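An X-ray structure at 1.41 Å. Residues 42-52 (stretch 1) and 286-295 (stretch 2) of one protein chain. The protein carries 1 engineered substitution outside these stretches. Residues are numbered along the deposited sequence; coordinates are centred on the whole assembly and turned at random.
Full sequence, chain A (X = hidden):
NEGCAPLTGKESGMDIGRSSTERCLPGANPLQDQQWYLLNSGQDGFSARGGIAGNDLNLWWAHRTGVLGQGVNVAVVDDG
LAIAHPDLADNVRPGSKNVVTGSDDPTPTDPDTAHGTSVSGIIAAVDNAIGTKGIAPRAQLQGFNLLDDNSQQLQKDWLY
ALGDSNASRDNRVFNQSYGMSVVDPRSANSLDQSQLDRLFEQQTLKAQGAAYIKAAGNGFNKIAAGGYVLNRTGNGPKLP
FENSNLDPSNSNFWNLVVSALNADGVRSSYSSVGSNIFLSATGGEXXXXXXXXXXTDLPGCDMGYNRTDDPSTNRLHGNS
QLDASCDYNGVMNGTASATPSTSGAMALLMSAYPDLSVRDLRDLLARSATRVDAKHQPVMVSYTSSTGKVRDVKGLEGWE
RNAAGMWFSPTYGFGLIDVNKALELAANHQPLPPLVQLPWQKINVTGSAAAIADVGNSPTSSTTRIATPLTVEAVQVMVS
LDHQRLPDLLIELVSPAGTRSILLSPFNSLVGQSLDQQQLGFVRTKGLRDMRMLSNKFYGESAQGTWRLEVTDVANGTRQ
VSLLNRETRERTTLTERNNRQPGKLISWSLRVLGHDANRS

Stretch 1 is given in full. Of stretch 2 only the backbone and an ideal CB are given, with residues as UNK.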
ATOM      1  N   GLY A  42      20.766  18.033  -5.326  1.00 13.60           N
ATOM      2  CA  GLY A  42      20.466  18.379  -6.718  1.00 13.47           C
ATOM      3  C   GLY A  42      21.205  17.496  -7.707  1.00 13.20           C
ATOM      4  O   GLY A  42      21.288  17.832  -8.896  1.00 14.17           O
ATOM      5  N   GLN A  43      21.710  16.354  -7.233  1.00 13.17           N
ATOM      6  CA  GLN A  43      22.465  15.422  -8.079  1.00 13.03           C
ATOM      7  C   GLN A  43      21.523  14.606  -8.964  1.00 13.07           C
ATOM      8  O   GLN A  43      20.334  14.453  -8.661  1.00 12.62           O
ATOM      9  CB  GLN A  43      23.393  14.519  -7.251  1.00 13.27           C
ATOM     10  CG  GLN A  43      22.696  13.435  -6.426  1.00 13.31           C
ATOM     11  CD  GLN A  43      22.267  13.904  -5.049  1.00 11.96           C
ATOM     12  OE1 GLN A  43      21.395  14.773  -4.913  1.00 12.91           O
ATOM     13  NE2 GLN A  43      22.846  13.299  -4.007  1.00 12.70           N
ATOM     14  N   ASP A  44      22.054  14.079 -10.059  1.00 13.04           N
ATOM     15  CA  ASP A  44      21.202  13.460 -11.065  1.00 12.73           C
ATOM     16  C   ASP A  44      20.895  11.973 -10.860  1.00 12.34           C
ATOM     17  O   ASP A  44      20.052  11.426 -11.568  1.00 12.68           O
ATOM     18  CB  ASP A  44      21.709  13.751 -12.496  1.00 13.10           C
ATOM     19  CG  ASP A  44      23.107  13.191 -12.778  1.00 14.57           C
ATOM     20  OD1 ASP A  44      23.573  12.291 -12.044  1.00 15.23           O
ATOM     21  OD2 ASP A  44      23.722  13.664 -13.768  1.00 16.53           O
ATOM     22  N   GLY A  45      21.539  11.325  -9.885  1.00 12.09           N
ATOM     23  CA  GLY A  45      21.365   9.870  -9.720  1.00 12.17           C
ATOM     24  C   GLY A  45      21.690   9.066 -10.978  1.00 12.08           C
ATOM     25  O   GLY A  45      21.137   7.979 -11.192  1.00 12.59           O
ATOM     26  N   PHE A  46      22.599   9.609 -11.798  1.00 12.39           N
ATOM     27  CA  PHE A  46      23.009   9.035 -13.097  1.00 12.39           C
ATOM     28  C   PHE A  46      21.972   9.187 -14.213  1.00 12.55           C
ATOM     29  O   PHE A  46      22.148   8.663 -15.319  1.00 13.44           O
ATOM     30  CB  PHE A  46      23.497   7.586 -12.976  1.00 12.32           C
ATOM     31  CG  PHE A  46      24.596   7.391 -11.968  1.00 12.14           C
ATOM     32  CD1 PHE A  46      25.890   7.855 -12.221  1.00 12.75           C
ATOM     33  CD2 PHE A  46      24.347   6.720 -10.769  1.00 11.82           C
ATOM     34  CE1 PHE A  46      26.911   7.651 -11.297  1.00 13.33           C
ATOM     35  CE2 PHE A  46      25.365   6.514  -9.834  1.00 13.21           C
ATOM     36  CZ  PHE A  46      26.656   6.984 -10.099  1.00 12.06           C
ATOM     37  N   SER A  47      20.900   9.920 -13.927  1.00 12.90           N
ATOM     38  CA  SER A  47      19.915  10.283 -14.936  1.00 13.43           C
ATOM     39  C   SER A  47      20.344  11.576 -15.625  1.00 14.00           C
ATOM     40  O   SER A  47      21.384  12.149 -15.294  1.00 13.86           O
ATOM     41  CB  SER A  47      18.532  10.450 -14.300  1.00 13.34           C
ATOM     42  OG  SER A  47      18.369  11.744 -13.746  1.00 13.20           O
ATOM     43  N   ALA A  48      19.522  12.044 -16.561  1.00 14.55           N
ATOM     44  CA  ALA A  48      19.871  13.209 -17.376  1.00 15.41           C
ATOM     45  C   ALA A  48      19.900  14.528 -16.600  1.00 15.82           C
ATOM     46  O   ALA A  48      20.589  15.464 -17.000  1.00 17.30           O
ATOM     47  CB  ALA A  48      18.953  13.314 -18.581  1.00 15.66           C
ATOM     48  N   ARG A  49      19.163  14.613 -15.490  1.00 16.19           N
ATOM     49  CA  ARG A  49      19.172  15.845 -14.693  1.00 16.23           C
ATOM     50  C   ARG A  49      18.916  15.587 -13.218  1.00 15.87           C
ATOM     51  O   ARG A  49      18.374  14.548 -12.849  1.00 16.28           O
ATOM     52  CB  ARG A  49      18.173  16.885 -15.235  1.00 16.87           C
ATOM     53  CG  ARG A  49      16.707  16.619 -14.892  1.00 17.31           C
ATOM     54  CD  ARG A  49      15.902  17.915 -14.968  1.00 18.45           C
ATOM     55  NE  ARG A  49      14.468  17.700 -14.753  1.00 18.52           N
ATOM     56  CZ  ARG A  49      13.872  17.679 -13.560  1.00 19.35           C
ATOM     57  NH1 ARG A  49      14.569  17.857 -12.444  1.00 19.89           N
ATOM     58  NH2 ARG A  49      12.567  17.469 -13.478  1.00 19.05           N
ATOM     59  N   GLY A  50      19.327  16.540 -12.390  1.00 15.47           N
ATOM     60  CA  GLY A  50      19.069  16.498 -10.959  1.00 15.36           C
ATOM     61  C   GLY A  50      17.766  17.192 -10.595  1.00 14.93           C
ATOM     62  O   GLY A  50      17.136  17.854 -11.419  1.00 15.13           O
ATOM     63  N   GLY A  51      17.361  17.017  -9.346  1.00 14.77           N
ATOM     64  CA  GLY A  51      16.163  17.653  -8.817  1.00 14.53           C
ATOM     65  C   GLY A  51      16.514  18.892  -8.028  1.00 14.95           C
ATOM     66  O   GLY A  51      17.431  19.643  -8.387  1.00 16.13           O
ATOM     67  N   ILE A  52      15.779  19.100  -6.945  1.00 14.54           N
ATOM     68  CA  ILE A  52      15.918  20.291  -6.129  1.00 14.55           C
ATOM     69  C   ILE A  52      16.441  19.880  -4.757  1.00 14.30           C
ATOM     70  O   ILE A  52      15.864  19.025  -4.087  1.00 14.20           O
ATOM     71  CB  ILE A  52      14.570  21.051  -6.030  1.00 14.70           C
ATOM     72  CG1 ILE A  52      14.112  21.488  -7.430  1.00 15.84           C
ATOM     73  CG2 ILE A  52      14.703  22.257  -5.105  1.00 15.45           C
ATOM     74  CD1 ILE A  52      12.706  22.055  -7.481  1.00 18.83           C
ATOM     75  N   UNK A 286      12.049   7.737 -13.120  1.00 11.34           N
ATOM     76  CA  UNK A 286      12.465   6.522 -13.842  1.00 11.63           C
ATOM     77  C   UNK A 286      13.969   6.323 -13.967  1.00 11.85           C
ATOM     78  O   UNK A 286      14.409   5.242 -14.360  1.00 12.36           O
ATOM     79  CB  UNK A 286      11.863   6.543 -15.248  1.00 11.63           C
ATOM     80  N   UNK A 287      14.744   7.350 -13.625  1.00 11.98           N
ATOM     81  CA  UNK A 287      16.203   7.251 -13.617  1.00 12.54           C
ATOM     82  C   UNK A 287      16.807   7.453 -14.985  1.00 12.76           C
ATOM     83  O   UNK A 287      18.015   7.256 -15.170  1.00 13.28           O
ATOM     84  CB  UNK A 287      16.637   5.890 -13.068  1.00 12.54           C
ATOM     85  N   UNK A 288      15.967   7.864 -15.930  1.00 13.27           N
ATOM     86  CA  UNK A 288      16.361   8.042 -17.321  1.00 13.94           C
ATOM     87  C   UNK A 288      16.525   9.542 -17.545  1.00 14.05           C
ATOM     88  O   UNK A 288      17.641  10.054 -17.576  1.00 14.01           O
ATOM     89  CB  UNK A 288      15.339   7.435 -18.284  1.00 13.94           C
ATOM     90  N   UNK A 289      15.410  10.253 -17.649  1.00 14.77           N
ATOM     91  CA  UNK A 289      15.422  11.702 -17.792  1.00 15.43           C
ATOM     92  C   UNK A 289      15.615  12.435 -16.464  1.00 14.55           C
ATOM     93  O   UNK A 289      16.155  13.537 -16.419  1.00 14.82           O
ATOM     94  CB  UNK A 289      14.118  12.163 -18.446  1.00 15.43           C
ATOM     95  N   UNK A 290      15.165  11.810 -15.377  1.00 13.67           N
ATOM     96  CA  UNK A 290      15.171  12.422 -14.041  1.00 13.11           C
ATOM     97  C   UNK A 290      15.472  11.326 -12.996  1.00 12.27           C
ATOM     98  O   UNK A 290      15.399  10.138 -13.320  1.00 12.51           O
ATOM     99  CB  UNK A 290      13.835  13.106 -13.747  1.00 13.11           C
ATOM    100  N   UNK A 291      15.828  11.710 -11.750  1.00 11.80           N
ATOM    101  CA  UNK A 291      16.385  10.720 -10.818  1.00 11.50           C
ATOM    102  C   UNK A 291      15.405   9.643 -10.358  1.00 10.93           C
ATOM    103  O   UNK A 291      14.214   9.907 -10.128  1.00 10.78           O
ATOM    104  CB  UNK A 291      16.928  11.444  -9.584  1.00 11.50           C
ATOM    105  N   UNK A 292      15.931   8.433 -10.223  1.00 10.88           N
ATOM    106  CA  UNK A 292      15.249   7.374  -9.484  1.00 10.36           C
ATOM    107  C   UNK A 292      16.171   6.885  -8.358  1.00 10.62           C
ATOM    108  O   UNK A 292      17.041   7.643  -7.913  1.00 10.86           O
ATOM    109  CB  UNK A 292      14.858   6.222 -10.412  1.00 10.36           C
ATOM    110  N   UNK A 293      16.007   5.642  -7.908  1.00 10.81           N
ATOM    111  CA  UNK A 293      16.673   5.177  -6.692  1.00 10.65           C
ATOM    112  C   UNK A 293      17.878   4.306  -7.036  1.00 10.90           C
ATOM    113  O   UNK A 293      17.729   3.187  -7.547  1.00 12.25           O
ATOM    114  CB  UNK A 293      15.695   4.401  -5.808  1.00 10.65           C
ATOM    115  N   UNK A 294      19.069   4.820  -6.743  1.00 10.68           N
ATOM    116  CA  UNK A 294      20.292   4.036  -6.894  1.00 10.34           C
ATOM    117  C   UNK A 294      20.379   3.034  -5.747  1.00 10.23           C
ATOM    118  O   UNK A 294      20.324   3.403  -4.571  1.00 10.67           O
ATOM    119  CB  UNK A 294      21.527   4.939  -6.925  1.00 10.34           C
ATOM    120  N   UNK A 295      20.499   1.758  -6.098  1.00  9.85           N
ATOM    121  CA  UNK A 295      20.381   0.693  -5.114  1.00 10.35           C
ATOM    122  C   UNK A 295      21.060  -0.595  -5.594  1.00 10.43           C
ATOM    123  O   UNK A 295      21.666  -0.627  -6.668  1.00 11.27           O
ATOM    124  CB  UNK A 295      18.906   0.427  -4.805  1.00 10.35           C
TER

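Stretch 1 meets its partner with a type I' turn from Asp44 to Ser47, closed by Ser47 N to Asp44 O at 2.9 Å, and then with the extended arm of Arg49.

At position 286 the CA-to-CB bond points away and nothing of stretch 1 lies near, so the contact permits almost any residue; it is Tyr286. Position 287 has phi 83° and psi 9°, a conformation that favours glycine, although an ideal CB would have room, 5.1 Å from Ser47 CB. Gly287 fills it, and its carbonyl O lies 3.4 Å from Ser47 CB.

Position 288 works through its backbone. Its O accepts a hydrogen bond from Ala48 N at 2.9 Å, while its CB points away, so stretch 1 leaves the side chain open and many residues would suit. It is Thr288. Position 289 also turns its CB away, 5.0 Å from Ala48 CB. Polar or charged residues would do, and Asp289 is found; the nearest approach of its side chain is Asp289 OD1 to Ala48 CB, 4.8 Å.

At position 290 the CB points away, yet the long Arg49 side chain reaches alongside, with Arg49 NH2 4.6 Å from the ideal CB of position 290. A short side chain with a methyl to lay on the guanidinium would suit, so threonine, valine or isoleucine are candidates. Thr290 places CG2 over one face of that group, 3.5 Å from Arg49 NE.

Position 291 is the most informative. Its phi of -68° allows proline, and the ideal CB, 3.7 Å from Asp44 O, leaves space for a compact apolar group. Alanine or valine might be considered, but Pro291 packs its ring along the backbone: CG is 3.6 Å from Asp44 O and CD is 3.3 Å from Arg49 O. Pro291 N has no hydrogen to share, so its 3.2 Å approach to Ser47 OG is not a hydrogen bond; the hydroxyl donates to Asp44 O at 2.8 Å.

Position 292 offers its N to a water, which in turn donates to Gly45 O, both at 2.8 Å. Its CB meets nothing of stretch 1, so the side chain is unconstrained by it; Ala292 is present. At position 293 CA-to-CB points away and stretch 1 sets no limit, so many side chains would do; it is Met293.

Position 294 points toward the turn, its ideal CB 5.1 Å from Phe46 CE2. Valine, isoleucine or leucine would suit this apolar neighbour. Val294 sets CG2 at the ring's edge, 3.9 Å from Phe46 CD2 and 3.7 Å from Gly45 O. Position 295 is out of reach of stretch 1, which leaves its side chain open; it is Thr295.

Stretch 2 286-295: YGTDTPAMVT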
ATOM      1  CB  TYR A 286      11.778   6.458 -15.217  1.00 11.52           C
ATOM      2  CG  TYR A 286      10.282   6.320 -15.077  1.00 12.10           C
ATOM      3  CD1 TYR A 286       9.681   5.065 -14.990  1.00 11.69           C
ATOM      4  CD2 TYR A 286       9.465   7.450 -15.016  1.00 12.92           C
ATOM      5  CE1 TYR A 286       8.295   4.942 -14.837  1.00 13.62           C
ATOM      6  CE2 TYR A 286       8.089   7.338 -14.856  1.00 13.76           C
ATOM      7  CZ  TYR A 286       7.507   6.081 -14.777  1.00 14.24           C
ATOM      8  OH  TYR A 286       6.145   5.969 -14.624  1.00 15.72           O
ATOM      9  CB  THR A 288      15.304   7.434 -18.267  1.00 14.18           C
ATOM     10  OG1 THR A 288      14.004   7.870 -17.848  1.00 14.99           O
ATOM     11  CG2 THR A 288      15.344   5.907 -18.205  1.00 15.56           C
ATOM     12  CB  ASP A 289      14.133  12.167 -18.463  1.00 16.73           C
ATOM     13  CG  ASP A 289      13.951  11.579 -19.851  1.00 20.23           C
ATOM     14  OD1 ASP A 289      14.898  11.654 -20.658  1.00 24.16           O
ATOM     15  OD2 ASP A 289      12.863  11.033 -20.131  1.00 25.41           O
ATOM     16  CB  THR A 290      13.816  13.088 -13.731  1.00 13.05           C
ATOM     17  OG1 THR A 290      12.783  12.121 -13.915  1.00 14.37           O
ATOM     18  CG2 THR A 290      13.557  14.305 -14.654  1.00 13.24           C
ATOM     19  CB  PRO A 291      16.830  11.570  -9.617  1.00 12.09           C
ATOM     20  CG  PRO A 291      17.055  12.917 -10.196  1.00 11.50           C
ATOM     21  CD  PRO A 291      15.968  13.075 -11.216  1.00 12.23           C
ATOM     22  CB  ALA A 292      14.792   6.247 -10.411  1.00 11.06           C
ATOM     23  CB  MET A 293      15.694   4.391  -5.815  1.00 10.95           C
ATOM     24  CG  MET A 293      14.355   5.077  -5.547  1.00 10.29           C
ATOM     25  SD  MET A 293      14.430   6.526  -4.469  1.00 11.12           S
ATOM     26  CE  MET A 293      14.552   5.704  -2.894  1.00 10.54           C
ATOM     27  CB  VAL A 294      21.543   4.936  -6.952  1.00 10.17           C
ATOM     28  CG1 VAL A 294      22.820   4.091  -6.914  1.00 11.51           C
ATOM     29  CG2 VAL A 294      21.485   5.808  -8.209  1.00 11.37           C
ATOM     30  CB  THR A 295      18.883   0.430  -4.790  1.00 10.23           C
ATOM     31  OG1 THR A 295      18.774  -0.471  -3.682  1.00 10.45           O
ATOM     32  CG2 THR A 295      18.134  -0.126  -5.998  1.00 11.69           C
TER
HETATM   33  O   HOH W   1      18.399   7.515 -11.087  1.00 13.35           O
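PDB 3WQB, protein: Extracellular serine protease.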